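Local coordinates for protein MgGH51 (PDB 6ZPV) that hydrolyses alpha-L-arabinofuranosides as a fungal GH51 glycosidase, probably releasing terminal arabinofuranosyl units from arabinose-containing polysaccharides, at residues F118-P121 against T122-F126; T240-W244 against N245-G249; P307-Q310 against Q311-Q315. One frame throughout, in Å; residues are numbered along the deposited sequence.

Contact 1 of 3, residues F118-P121 against T122-F126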
ATOM      1  N   PHE A 118     -10.442  16.679 -25.014  1.00 12.53           N
ATOM      2  CA  PHE A 118     -11.675  17.409 -25.296  1.00 12.28           C
ATOM      3  C   PHE A 118     -12.103  17.219 -26.743  1.00 12.90           C
ATOM      4  O   PHE A 118     -11.272  16.921 -27.611  1.00 13.34           O
ATOM      5  CB  PHE A 118     -11.575  18.919 -25.001  1.00 12.82           C
ATOM      6  CG  PHE A 118     -10.834  19.731 -26.040  1.00 12.97           C
ATOM      7  CD1 PHE A 118      -9.440  19.730 -26.146  1.00 13.66           C
ATOM      8  CD2 PHE A 118     -11.538  20.417 -27.020  1.00 13.69           C
ATOM      9  CE1 PHE A 118      -8.789  20.396 -27.159  1.00 12.97           C
ATOM     10  CE2 PHE A 118     -10.892  21.087 -28.047  1.00 14.85           C
ATOM     11  CZ  PHE A 118      -9.506  21.072 -28.117  1.00 14.33           C
ATOM     12  N   ARG A 119     -13.357  17.471 -27.020  1.00 12.97           N
ATOM     13  CA  ARG A 119     -13.867  17.726 -28.388  1.00 14.30           C
ATOM     14  C   ARG A 119     -15.073  18.605 -28.302  1.00 14.50           C
ATOM     15  O   ARG A 119     -15.792  18.560 -27.307  1.00 14.60           O
ATOM     16  CB  ARG A 119     -14.186  16.421 -29.129  1.00 14.84           C
ATOM     17  CG  ARG A 119     -15.405  15.662 -28.625  1.00 17.30           C
ATOM     18  CD  ARG A 119     -15.718  14.337 -29.336  1.00 19.03           C
ATOM     19  NE  ARG A 119     -16.906  13.592 -28.658  1.00 26.02           N
ATOM     20  CZ  ARG A 119     -18.089  13.690 -29.161  1.00 21.09           C
ATOM     21  NH1 ARG A 119     -18.228  14.388 -30.300  1.00 27.40           N
ATOM     22  NH2 ARG A 119     -19.112  13.077 -28.737  1.00 20.35           N
ATOM     23  N   PHE A 120     -15.342  19.350 -29.378  1.00 14.34           N
ATOM     24  CA  PHE A 120     -16.630  20.055 -29.501  1.00 14.59           C
ATOM     25  C   PHE A 120     -17.571  19.069 -30.171  1.00 14.75           C
ATOM     26  O   PHE A 120     -17.310  18.659 -31.323  1.00 15.73           O
ATOM     27  CB  PHE A 120     -16.476  21.324 -30.364  1.00 15.17           C
ATOM     28  CG  PHE A 120     -15.821  22.466 -29.642  1.00 14.07           C
ATOM     29  CD1 PHE A 120     -14.459  22.492 -29.449  1.00 14.71           C
ATOM     30  CD2 PHE A 120     -16.600  23.514 -29.156  1.00 14.10           C
ATOM     31  CE1 PHE A 120     -13.869  23.543 -28.753  1.00 14.79           C
ATOM     32  CE2 PHE A 120     -16.019  24.573 -28.484  1.00 15.23           C
ATOM     33  CZ  PHE A 120     -14.656  24.581 -28.261  1.00 14.45           C
ATOM     34  N   PRO A 121     -18.654  18.644 -29.522  1.00 15.10           N
ATOM     35  CA  PRO A 121     -19.565  17.675 -30.145  1.00 16.70           C
ATOM     36  C   PRO A 121     -20.293  18.207 -31.391  1.00 18.12           C
ATOM     37  O   PRO A 121     -20.641  17.435 -32.270  1.00 20.48           O
ATOM     38  CB  PRO A 121     -20.554  17.297 -29.027  1.00 18.85           C
ATOM     39  CG  PRO A 121     -20.420  18.414 -27.983  1.00 21.71           C
ATOM     40  CD  PRO A 121     -19.014  18.899 -28.113  1.00 15.45           C
ATOM     41  N   THR A 122     -20.458  19.514 -31.494  1.00 17.67           N
ATOM     42  CA  THR A 122     -20.990  20.208 -32.671  1.00 19.32           C
ATOM     43  C   THR A 122     -20.005  21.302 -33.034  1.00 17.35           C
ATOM     44  O   THR A 122     -19.703  22.172 -32.213  1.00 18.67           O
ATOM     45  CB  THR A 122     -22.390  20.766 -32.393  1.00 21.60           C
ATOM     46  OG1 THR A 122     -23.266  19.781 -31.881  1.00 25.16           O
ATOM     47  CG2 THR A 122     -22.981  21.426 -33.606  1.00 27.01           C
ATOM     48  N   SER A 123     -19.497  21.262 -34.240  1.00 18.34           N
ATOM     49  CA  SER A 123     -18.551  22.274 -34.707  1.00 17.75           C
ATOM     50  C   SER A 123     -19.116  23.684 -34.497  1.00 18.45           C
ATOM     51  O   SER A 123     -20.289  23.920 -34.798  1.00 20.40           O
ATOM     52  CB  SER A 123     -18.256  22.083 -36.185  1.00 18.64           C
ATOM     53  OG  SER A 123     -17.216  22.922 -36.661  1.00 21.38           O
ATOM     54  N   SER A 124     -18.285  24.578 -34.061  1.00 17.59           N
ATOM     55  CA  SER A 124     -18.661  25.977 -33.822  1.00 17.25           C
ATOM     56  C   SER A 124     -17.545  26.929 -34.208  1.00 17.63           C
ATOM     57  O   SER A 124     -16.414  26.502 -34.414  1.00 17.53           O
ATOM     58  CB  SER A 124     -19.072  26.237 -32.370  1.00 18.19           C
ATOM     59  OG  SER A 124     -17.879  26.442 -31.609  1.00 17.11           O
ATOM     60  N   SER A 125     -17.891  28.197 -34.229  1.00 18.98           N
ATOM     61  CA  SER A 125     -16.877  29.255 -34.517  1.00 19.90           C
ATOM     62  C   SER A 125     -16.116  29.693 -33.254  1.00 18.88           C
ATOM     63  O   SER A 125     -15.320  30.646 -33.331  1.00 19.54           O
ATOM     64  CB  SER A 125     -17.521  30.447 -35.128  1.00 23.21           C
ATOM     65  OG  SER A 125     -18.501  30.997 -34.243  1.00 24.45           O
ATOM     66  N   PHE A 126     -16.206  28.966 -32.151  1.00 16.89           N
ATOM     67  CA  PHE A 126     -15.443  29.362 -30.942  1.00 16.19           C
ATOM     68  C   PHE A 126     -13.988  29.545 -31.307  1.00 15.20           C
ATOM     69  O   PHE A 126     -13.348  28.692 -31.936  1.00 16.04           O
ATOM     70  CB  PHE A 126     -15.568  28.291 -29.841  1.00 16.07           C
ATOM     71  CG  PHE A 126     -14.779  28.670 -28.617  1.00 15.18           C
ATOM     72  CD1 PHE A 126     -15.293  29.602 -27.723  1.00 14.88           C
ATOM     73  CD2 PHE A 126     -13.522  28.174 -28.377  1.00 15.58           C
ATOM     74  CE1 PHE A 126     -14.543  30.012 -26.632  1.00 15.27           C
ATOM     75  CE2 PHE A 126     -12.781  28.554 -27.268  1.00 14.97           C
ATOM     76  CZ  PHE A 126     -13.296  29.481 -26.401  1.00 14.83           C
TER

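Contact 2 of 3, residues T240-W244 against N245-G249. With NAG (2-acetamido-2-deoxy-beta-D-glucopyranose), chain D; NAG (2-acetamido-2-deoxy-beta-D-glucopyranose), chain B.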
ATOM      1  N   THR A 240     -16.223  -8.429 -11.144  1.00 11.88           N
ATOM      2  CA  THR A 240     -15.607  -7.288 -10.471  1.00 12.01           C
ATOM      3  C   THR A 240     -14.252  -7.614  -9.827  1.00 11.04           C
ATOM      4  O   THR A 240     -13.701  -6.743  -9.138  1.00 11.85           O
ATOM      5  CB  THR A 240     -16.553  -6.599  -9.495  1.00 12.13           C
ATOM      6  OG1 THR A 240     -17.039  -7.562  -8.545  1.00 13.05           O
ATOM      7  CG2 THR A 240     -17.709  -5.891 -10.209  1.00 13.21           C
ATOM      8  N   ARG A 241     -13.707  -8.789 -10.101  1.00 11.29           N
ATOM      9  CA  ARG A 241     -12.383  -9.163  -9.599  1.00 11.41           C
ATOM     10  C   ARG A 241     -11.291  -8.236 -10.178  1.00 10.70           C
ATOM     11  O   ARG A 241     -11.452  -7.615 -11.222  1.00 11.25           O
ATOM     12  CB  ARG A 241     -12.104 -10.607 -10.013  1.00 10.93           C
ATOM     13  CG  ARG A 241     -11.788 -10.792 -11.501  1.00 11.12           C
ATOM     14  CD  ARG A 241     -11.784 -12.271 -11.886  1.00 11.58           C
ATOM     15  NE  ARG A 241     -11.349 -12.515 -13.247  1.00 11.61           N
ATOM     16  CZ  ARG A 241     -12.070 -12.339 -14.350  1.00 11.48           C
ATOM     17  NH1 ARG A 241     -13.335 -11.929 -14.256  1.00 11.90           N
ATOM     18  NH2 ARG A 241     -11.514 -12.517 -15.539  1.00 12.10           N
ATOM     19  N   TRP A 242     -10.153  -8.211  -9.487  1.00 10.52           N
ATOM     20  CA  TRP A 242      -8.976  -7.526 -10.065  1.00 10.45           C
ATOM     21  C   TRP A 242      -8.507  -8.361 -11.271  1.00 10.16           C
ATOM     22  O   TRP A 242      -8.402  -9.583 -11.158  1.00 11.08           O
ATOM     23  CB  TRP A 242      -7.924  -7.387  -8.977  1.00 10.49           C
ATOM     24  CG  TRP A 242      -6.688  -6.630  -9.378  1.00 10.21           C
ATOM     25  CD1 TRP A 242      -6.479  -5.293  -9.260  1.00 10.44           C
ATOM     26  CD2 TRP A 242      -5.485  -7.165  -9.960  1.00  9.88           C
ATOM     27  NE1 TRP A 242      -5.252  -4.947  -9.720  1.00 10.52           N
ATOM     28  CE2 TRP A 242      -4.601  -6.064 -10.136  1.00 10.08           C
ATOM     29  CE3 TRP A 242      -5.031  -8.444 -10.268  1.00 10.64           C
ATOM     30  CZ2 TRP A 242      -3.309  -6.250 -10.647  1.00 11.16           C
ATOM     31  CZ3 TRP A 242      -3.754  -8.600 -10.768  1.00 11.23           C
ATOM     32  CH2 TRP A 242      -2.893  -7.523 -10.939  1.00 11.34           C
ATOM     33  N   GLN A 243      -8.137  -7.683 -12.352  1.00 10.42           N
ATOM     34  CA  GLN A 243      -7.598  -8.303 -13.577  1.00 10.53           C
ATOM     35  C   GLN A 243      -6.336  -7.598 -13.991  1.00 10.06           C
ATOM     36  O   GLN A 243      -6.378  -6.368 -14.278  1.00 11.01           O
ATOM     37  CB  GLN A 243      -8.623  -8.286 -14.741  1.00 10.49           C
ATOM     38  CG  GLN A 243      -9.887  -9.056 -14.460  1.00 10.83           C
ATOM     39  CD  GLN A 243     -10.740  -9.250 -15.715  1.00 11.91           C
ATOM     40  OE1 GLN A 243     -10.208  -9.723 -16.730  1.00 12.60           O
ATOM     41  NE2 GLN A 243     -12.018  -8.951 -15.650  1.00 13.35           N
ATOM     42  N   TRP A 244      -5.244  -8.315 -14.148  1.00 10.25           N
ATOM     43  CA  TRP A 244      -3.951  -7.658 -14.398  1.00 10.64           C
ATOM     44  C   TRP A 244      -3.944  -6.841 -15.690  1.00 10.75           C
ATOM     45  O   TRP A 244      -3.366  -5.730 -15.727  1.00 10.82           O
ATOM     46  CB  TRP A 244      -2.819  -8.741 -14.498  1.00 12.39           C
ATOM     47  CG  TRP A 244      -2.743  -9.504 -15.774  1.00 11.43           C
ATOM     48  CD1 TRP A 244      -3.474 -10.604 -16.128  1.00 11.94           C
ATOM     49  CD2 TRP A 244      -1.947  -9.155 -16.923  1.00 12.24           C
ATOM     50  NE1 TRP A 244      -3.218 -10.942 -17.442  1.00 12.50           N
ATOM     51  CE2 TRP A 244      -2.300 -10.068 -17.944  1.00 12.15           C
ATOM     52  CE3 TRP A 244      -1.056  -8.109 -17.223  1.00 12.48           C
ATOM     53  CZ2 TRP A 244      -1.747  -9.963 -19.233  1.00 13.73           C
ATOM     54  CZ3 TRP A 244      -0.554  -8.018 -18.491  1.00 13.14           C
ATOM     55  CH2 TRP A 244      -0.888  -8.933 -19.504  1.00 13.69           C
ATOM     56  N   ASN A 245      -4.543  -7.373 -16.735  1.00 11.07           N
ATOM     57  CA  ASN A 245      -4.398  -6.803 -18.070  1.00 11.81           C
ATOM     58  C   ASN A 245      -5.171  -5.494 -18.211  1.00 11.90           C
ATOM     59  O   ASN A 245      -4.811  -4.658 -19.025  1.00 14.40           O
ATOM     60  CB  ASN A 245      -4.809  -7.824 -19.159  1.00 12.12           C
ATOM     61  CG  ASN A 245      -6.137  -8.497 -18.836  1.00 12.12           C
ATOM     62  OD1 ASN A 245      -6.286  -9.158 -17.783  1.00 13.30           O
ATOM     63  ND2 ASN A 245      -7.114  -8.317 -19.748  1.00 13.91           N
ATOM     64  N   ALA A 246      -6.196  -5.296 -17.384  1.00 10.55           N
ATOM     65  CA  ALA A 246      -6.958  -4.061 -17.322  1.00 10.09           C
ATOM     66  C   ALA A 246      -6.184  -2.952 -16.620  1.00 10.31           C
ATOM     67  O   ALA A 246      -6.628  -1.814 -16.602  1.00 11.40           O
ATOM     68  CB  ALA A 246      -8.292  -4.313 -16.674  1.00 11.30           C
ATOM     69  N   THR A 247      -5.022  -3.276 -16.062  1.00 10.97           N
ATOM     70  CA  THR A 247      -4.166  -2.360 -15.315  1.00 10.52           C
ATOM     71  C   THR A 247      -2.874  -1.966 -16.021  1.00 10.78           C
ATOM     72  O   THR A 247      -2.061  -1.270 -15.424  1.00 11.22           O
ATOM     73  CB  THR A 247      -3.869  -2.842 -13.884  1.00 10.86           C
ATOM     74  OG1 THR A 247      -2.741  -3.744 -13.881  1.00 11.22           O
ATOM     75  CG2 THR A 247      -5.064  -3.480 -13.215  1.00 11.02           C
ATOM     76  N   VAL A 248      -2.686  -2.455 -17.237  1.00 11.52           N
ATOM     77  CA  VAL A 248      -1.440  -2.294 -18.009  0.58 11.69           C
ATOM     78  C   VAL A 248      -1.753  -1.523 -19.316  1.00 11.96           C
ATOM     79  O   VAL A 248      -2.852  -1.669 -19.860  1.00 15.81           O
ATOM     80  CB  VAL A 248      -0.804  -3.696 -18.190  0.58 12.98           C
ATOM     81  CG1 VAL A 248       0.296  -3.685 -19.217  0.58 13.29           C
ATOM     82  CG2 VAL A 248      -0.229  -4.150 -16.858  0.58 14.27           C
ATOM     83  N   GLY A 249      -0.777  -0.784 -19.773  1.00 12.04           N
ATOM     84  CA  GLY A 249      -0.907  -0.045 -21.035  1.00 12.67           C
ATOM     85  C   GLY A 249      -1.386   1.369 -20.835  1.00 11.98           C
ATOM     86  O   GLY A 249      -1.361   1.912 -19.721  1.00 12.51           O
TER
HETATM   87  C1  NAG D   1      -8.360  -9.015 -19.539  1.00 14.06           C
HETATM   88  C2  NAG D   1      -9.463  -8.366 -20.356  1.00 14.54           C
HETATM   89  C3  NAG D   1     -10.713  -9.253 -20.296  1.00 14.97           C
HETATM   90  C4  NAG D   1     -10.386 -10.682 -20.738  1.00 15.05           C
HETATM   91  C5  NAG D   1      -9.226 -11.223 -19.877  1.00 13.94           C
HETATM   92  C6  NAG D   1      -8.767 -12.642 -20.331  1.00 15.38           C
HETATM   93  C7  NAG D   1      -9.578  -5.955 -20.713  1.00 26.68           C
HETATM   94  C8  NAG D   1      -9.946  -4.626 -20.155  1.00 22.60           C
HETATM   95  N2  NAG D   1      -9.781  -7.014 -19.918  1.00 15.72           N
HETATM   96  O3  NAG D   1     -11.767  -8.708 -21.144  1.00 18.20           O
HETATM   97  O4  NAG D   1     -11.549 -11.489 -20.489  1.00 15.57           O
HETATM   98  O5  NAG D   1      -8.114 -10.362 -20.061  1.00 14.58           O
HETATM   99  O6  NAG D   1      -7.719 -13.182 -19.463  1.00 16.96           O
HETATM  100  O7  NAG D   1      -9.210  -6.073 -21.830  1.00 39.12           O
HETATM  101  C1  NAG B   2     -11.927 -12.329 -21.603  1.00 14.94           C
HETATM  102  C2  NAG B   2     -12.877 -13.383 -21.091  1.00 17.31           C
HETATM  103  C3  NAG B   2     -13.382 -14.223 -22.311  1.00 18.79           C
HETATM  104  C4  NAG B   2     -13.832 -13.318 -23.433  1.00 18.97           C
HETATM  105  C5  NAG B   2     -12.891 -12.198 -23.785  1.00 18.14           C
HETATM  106  C6  NAG B   2     -13.417 -11.170 -24.816  1.00 24.98           C
HETATM  107  C7  NAG B   2     -12.129 -14.162 -18.854  1.00 18.53           C
HETATM  108  C8  NAG B   2     -11.280 -15.096 -18.083  1.00 20.30           C
HETATM  109  N2  NAG B   2     -12.166 -14.275 -20.197  1.00 16.74           N
HETATM  110  O3  NAG B   2     -14.335 -15.128 -21.865  1.00 20.55           O
HETATM  111  O4  NAG B   2     -14.018 -14.129 -24.633  1.00 22.13           O
HETATM  112  O5  NAG B   2     -12.574 -11.510 -22.560  1.00 17.80           O
HETATM  113  O6  NAG B   2     -14.567 -10.516 -24.128  1.00 30.64           O
HETATM  114  O7  NAG B   2     -12.641 -13.261 -18.198  1.00 19.69           O

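Contact 3 of 3, residues P307-Q310 against Q311-Q315. With NAG (2-acetamido-2-deoxy-beta-D-glucopyranose), chain D; NAG (2-acetamido-2-deoxy-beta-D-glucopyranose), chain B.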
ATOM      1  N   PRO A 307     -10.026 -20.731 -18.075  1.00 13.64           N
ATOM      2  CA  PRO A 307      -9.646 -19.398 -18.572  1.00 14.00           C
ATOM      3  C   PRO A 307      -9.009 -18.502 -17.505  1.00 11.93           C
ATOM      4  O   PRO A 307      -8.207 -17.625 -17.831  1.00 12.15           O
ATOM      5  CB  PRO A 307     -10.973 -18.808 -19.092  1.00 17.05           C
ATOM      6  CG  PRO A 307     -11.930 -19.965 -19.237  1.00 17.49           C
ATOM      7  CD  PRO A 307     -11.467 -21.010 -18.247  1.00 14.91           C
ATOM      8  N   TYR A 308      -9.413 -18.692 -16.256  1.00 12.14           N
ATOM      9  CA  TYR A 308      -8.896 -17.906 -15.130  1.00 11.62           C
ATOM     10  C   TYR A 308      -7.510 -18.385 -14.731  1.00 11.41           C
ATOM     11  O   TYR A 308      -6.666 -17.573 -14.325  1.00 11.12           O
ATOM     12  CB  TYR A 308      -9.915 -17.966 -13.983  1.00 11.99           C
ATOM     13  CG  TYR A 308     -11.300 -17.526 -14.379  1.00 12.25           C
ATOM     14  CD1 TYR A 308     -11.670 -16.181 -14.347  1.00 12.41           C
ATOM     15  CD2 TYR A 308     -12.223 -18.451 -14.842  1.00 13.25           C
ATOM     16  CE1 TYR A 308     -12.921 -15.800 -14.767  1.00 12.79           C
ATOM     17  CE2 TYR A 308     -13.479 -18.032 -15.264  1.00 13.72           C
ATOM     18  CZ  TYR A 308     -13.829 -16.712 -15.230  1.00 14.38           C
ATOM     19  OH  TYR A 308     -15.066 -16.364 -15.671  1.00 17.13           O
ATOM     20  N   ILE A 309      -7.264 -19.685 -14.868  1.00 11.59           N
ATOM     21  CA  ILE A 309      -5.920 -20.231 -14.674  1.00 11.62           C
ATOM     22  C   ILE A 309      -4.990 -19.633 -15.759  1.00 11.25           C
ATOM     23  O   ILE A 309      -3.877 -19.176 -15.461  1.00 11.26           O
ATOM     24  CB  ILE A 309      -5.953 -21.771 -14.711  1.00 11.58           C
ATOM     25  CG1 ILE A 309      -6.701 -22.286 -13.508  1.00 12.16           C
ATOM     26  CG2 ILE A 309      -4.523 -22.343 -14.819  1.00 13.13           C
ATOM     27  CD1 ILE A 309      -6.994 -23.773 -13.504  1.00 13.55           C
ATOM     28  N   GLN A 310      -5.469 -19.605 -17.024  1.00 11.47           N
ATOM     29  CA  GLN A 310      -4.627 -18.999 -18.066  1.00 11.72           C
ATOM     30  C   GLN A 310      -4.386 -17.515 -17.780  1.00 10.58           C
ATOM     31  O   GLN A 310      -3.274 -17.025 -18.029  1.00 11.59           O
ATOM     32  CB  GLN A 310      -5.290 -19.187 -19.439  1.00 12.54           C
ATOM     33  CG  GLN A 310      -4.405 -18.627 -20.562  1.00 13.81           C
ATOM     34  CD  GLN A 310      -3.057 -19.311 -20.670  1.00 14.93           C
ATOM     35  OE1 GLN A 310      -1.960 -18.631 -20.672  1.00 18.24           O
ATOM     36  NE2 GLN A 310      -3.077 -20.604 -20.770  1.00 14.32           N
ATOM     37  N   GLN A 311      -5.383 -16.793 -17.256  1.00 11.30           N
ATOM     38  CA  GLN A 311      -5.184 -15.348 -16.962  1.00 10.71           C
ATOM     39  C   GLN A 311      -4.100 -15.194 -15.901  1.00 10.59           C
ATOM     40  O   GLN A 311      -3.303 -14.241 -15.999  1.00 11.32           O
ATOM     41  CB  GLN A 311      -6.505 -14.732 -16.550  1.00 11.17           C
ATOM     42  CG  GLN A 311      -6.394 -13.226 -16.298  1.00 11.36           C
ATOM     43  CD  GLN A 311      -7.714 -12.545 -16.219  1.00 11.28           C
ATOM     44  OE1 GLN A 311      -8.704 -13.173 -15.740  1.00 11.75           O
ATOM     45  NE2 GLN A 311      -7.828 -11.282 -16.618  1.00 11.88           N
ATOM     46  N   ALA A 312      -4.049 -16.101 -14.913  1.00 10.46           N
ATOM     47  CA  ALA A 312      -2.986 -16.033 -13.908  1.00 10.47           C
ATOM     48  C   ALA A 312      -1.617 -16.360 -14.501  1.00 10.72           C
ATOM     49  O   ALA A 312      -0.624 -15.734 -14.123  1.00 11.19           O
ATOM     50  CB  ALA A 312      -3.294 -16.980 -12.760  1.00 11.27           C
ATOM     51  N   ILE A 313      -1.543 -17.335 -15.426  1.00 10.93           N
ATOM     52  CA  ILE A 313      -0.291 -17.567 -16.168  1.00 11.38           C
ATOM     53  C   ILE A 313       0.142 -16.318 -16.930  1.00 11.63           C
ATOM     54  O   ILE A 313       1.327 -15.936 -16.896  1.00 12.13           O
ATOM     55  CB  ILE A 313      -0.452 -18.797 -17.073  1.00 12.25           C
ATOM     56  CG1 ILE A 313      -0.565 -20.073 -16.251  1.00 13.94           C
ATOM     57  CG2 ILE A 313       0.696 -18.892 -18.061  1.00 13.51           C
ATOM     58  CD1 ILE A 313      -0.992 -21.285 -17.020  1.00 16.64           C
ATOM     59  N   ASP A 314      -0.811 -15.674 -17.608  1.00 11.04           N
ATOM     60  CA  ASP A 314      -0.521 -14.440 -18.346  1.00 11.29           C
ATOM     61  C   ASP A 314       0.044 -13.374 -17.412  1.00 11.25           C
ATOM     62  O   ASP A 314       1.032 -12.707 -17.753  1.00 11.07           O
ATOM     63  CB  ASP A 314      -1.794 -13.924 -19.018  1.00 11.33           C
ATOM     64  CG  ASP A 314      -2.396 -14.772 -20.112  1.00 12.69           C
ATOM     65  OD1 ASP A 314      -1.707 -15.669 -20.636  1.00 13.81           O
ATOM     66  OD2 ASP A 314      -3.604 -14.531 -20.392  1.00 14.20           O
ATOM     67  N   GLN A 315      -0.576 -13.205 -16.242  1.00 10.94           N
ATOM     68  CA  GLN A 315      -0.105 -12.223 -15.251  1.00 11.00           C
ATOM     69  C   GLN A 315       1.356 -12.459 -14.858  1.00 10.68           C
ATOM     70  O   GLN A 315       2.152 -11.539 -14.802  1.00 11.34           O
ATOM     71  CB  GLN A 315      -1.045 -12.324 -14.032  1.00 10.99           C
ATOM     72  CG  GLN A 315      -0.712 -11.344 -12.914  1.00 10.63           C
ATOM     73  CD  GLN A 315      -1.650 -11.501 -11.739  1.00 10.21           C
ATOM     74  OE1 GLN A 315      -2.810 -11.900 -11.905  1.00 10.99           O
ATOM     75  NE2 GLN A 315      -1.157 -11.163 -10.516  1.00 11.12           N
TER
HETATM   76  C1  NAG D   1      -8.360  -9.015 -19.539  1.00 14.06           C
HETATM   77  C2  NAG D   1      -9.463  -8.366 -20.356  1.00 14.54           C
HETATM   78  C3  NAG D   1     -10.713  -9.253 -20.296  1.00 14.97           C
HETATM   79  C4  NAG D   1     -10.386 -10.682 -20.738  1.00 15.05           C
HETATM   80  C5  NAG D   1      -9.226 -11.223 -19.877  1.00 13.94           C
HETATM   81  C6  NAG D   1      -8.767 -12.642 -20.331  1.00 15.38           C
HETATM   82  C7  NAG D   1      -9.578  -5.955 -20.713  1.00 26.68           C
HETATM   83  C8  NAG D   1      -9.946  -4.626 -20.155  1.00 22.60           C
HETATM   84  N2  NAG D   1      -9.781  -7.014 -19.918  1.00 15.72           N
HETATM   85  O3  NAG D   1     -11.767  -8.708 -21.144  1.00 18.20           O
HETATM   86  O4  NAG D   1     -11.549 -11.489 -20.489  1.00 15.57           O
HETATM   87  O5  NAG D   1      -8.114 -10.362 -20.061  1.00 14.58           O
HETATM   88  O6  NAG D   1      -7.719 -13.182 -19.463  1.00 16.96           O
HETATM   89  O7  NAG D   1      -9.210  -6.073 -21.830  1.00 39.12           O
HETATM   90  C1  NAG B   2     -11.927 -12.329 -21.603  1.00 14.94           C
HETATM   91  C2  NAG B   2     -12.877 -13.383 -21.091  1.00 17.31           C
HETATM   92  C3  NAG B   2     -13.382 -14.223 -22.311  1.00 18.79           C
HETATM   93  C4  NAG B   2     -13.832 -13.318 -23.433  1.00 18.97           C
HETATM   94  C5  NAG B   2     -12.891 -12.198 -23.785  1.00 18.14           C
HETATM   95  C6  NAG B   2     -13.417 -11.170 -24.816  1.00 24.98           C
HETATM   96  C7  NAG B   2     -12.129 -14.162 -18.854  1.00 18.53           C
HETATM   97  C8  NAG B   2     -11.280 -15.096 -18.083  1.00 20.30           C
HETATM   98  N2  NAG B   2     -12.166 -14.275 -20.197  1.00 16.74           N
HETATM   99  O3  NAG B   2     -14.335 -15.128 -21.865  1.00 20.55           O
HETATM  100  O4  NAG B   2     -14.018 -14.129 -24.633  1.00 22.13           O
HETATM  101  O5  NAG B   2     -12.574 -11.510 -22.560  1.00 17.80           O
HETATM  102  O6  NAG B   2     -14.567 -10.516 -24.128  1.00 30.64           O
HETATM  103  O7  NAG B   2     -12.641 -13.261 -18.198  1.00 19.69           O

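Contact 1 of 3, residues F118-P121 against T122-F126
Ser124 OG, 4.0 Å from Phe120 CD2, has two hydrogen-bond partners: the backbone N of Phe126 donates to it over 3.1 Å in a nearly straight bond (166°), and Gln188 OE1 is the other. The bond from the amide two residues on makes this an ST turn. The hydroxyl lies between the backbone N and the carbonyl carbon of its own residue (chi1 83°), a rotation that turns it down the chain to meet the Phe126 N-H. The turn brings Phe126 against Phe120, the two side chains crossing at about a right angle. Their rings are inclined by 28° but slid apart, with centroids 5.9 Å from each other, so overlap is slight and the pair is no full stack. The touching is done at the end of one ring: Phe120 CZ lies 3.8 Å from Phe126 CD2, and Phe120 CE2 lies 4.0 Å from Phe126 CB. Pro121 and Thr122 form the outer bend, where the Pro121 ring packs on Asn191. The nine residues run from the end of strand 112-119 to the start of strand 127-136, crossing between the two five-stranded antiparallel sheets of a beta-sandwich. Both phenylalanines point inward at this end of the sandwich, resting on Ile149 of strand 141-150, with Ile190 of strand 189-198 also against Phe120.

Contact 2 of 3, residues T240-W244 against N245-G249
An N-glycosylation sequon, Asn245-Ala246-Thr247, begins directly after Trp244, in the loop between strands 224-227 and 257-258 of the (beta/alpha)8-barrel region. Asn245 ND2 carries the first N-acetylglucosamine (chain D) through a 1.4 Å covalent bond to its C1. The backbone turns tightly through the sequon, and Trp244 O accepts twice from Thr247: OG1 donates over 2.8 Å, tilted 18° from the carbonyl plane, while N donates over 3.0 Å from well above that plane. The sequon threonine is thus tied to the turn at both its hydroxyl and its amide, and the hydroxyl also bonds to Leu271 N. Its methyl CG2 meets the Trp242 indole, 3.8 Å from NE1. The Trp244 side chain, with CG between the backbone N and the carbonyl carbon (chi1 77°), folds its indole against the next residue. Asn245 CB therefore sits over the six-membered ring in a CH-pi contact, 3.7 Å from its centroid. The amide oxygen Asn245 OD1 is hydrogen-bonded to Gln311 NE2. Farther along the glycan, Arg241 NH2 reaches the second sugar (chain B) near the guanidinium plane, donating to its acetamide O7 over 3.0 Å.

Contact 3 of 3, residues P307-Q310 against Q311-Q315
Gln311 N donates to Pro307 O over 3.0 Å within alpha-helix 306-320 of the (beta/alpha)8 barrel, one of four successive i to i+4 bonds that join the two segments. The series continues from Ala312 N to Tyr308 O and from Ile313 N to Ile309 O, and closes with Asp314 N to Gln310 O at 2.8 Å. On one side of the helix the branched residues one turn apart meet loosely, Ile309 CG2 lying 4.3 Å from Ile313 CD1, and both pack on Leu370 of helix 359-373. A different side receives the glycan. Gln311 stretches out, CG anti to the backbone N (chi1 -177°) and the chain extended beyond it, which lays the side chain along the first N-acetylglucosamine (chain D). Its CD comes within 3.3 Å of sugar O6, and its NE2 lies 3.5 Å from sugar C5. The acetamide methyl C8 of the second sugar (chain B) covers one face of the Tyr308 ring, offset toward the rim and 3.8 Å from CE1. Pro307 borders the same methyl, its CB 3.9 Å from C8. In the next shell both ends of the Gln311 amide are tied to the loop that bears the glycan: NE2 is hydrogen-bonded to Gln243 OE1, and OE1 to Arg241 NH2. These bonds fix the rotation of a buried amide. The tyrosine ring also touches Arg241 and meets the ring of Trp290. One turn beyond Gln311, Gln315 N returns to Gln311 O over 2.9 Å, and the Gln315 side chain ties the helix to neighbouring strand 284-289 through a hydrogen bond from NE2 to Ala288 O.

Overall arrangement
Contacts 2 and 3 form one neighbourhood of the catalytic barrel, their centres about 12 Å apart, and together they hold the two sugars of one glycan: 240-249 bears the covalent link and 307-315 supplies the helical wall beside it. Contact 2 is the more buried, with a tight turn and indole packing; contact 3 is regular helix, partly buried, with exposed Pro307 bordering the second sugar. Contact 1 stands apart, its centre about 34 Å from that of contact 2 and 44 Å from that of contact 3. It is a partly buried loop of the beta-sandwich, where two phenylalanines and a serine-centred turn replace the amide, guanidinium and sugar chemistry of the other pair.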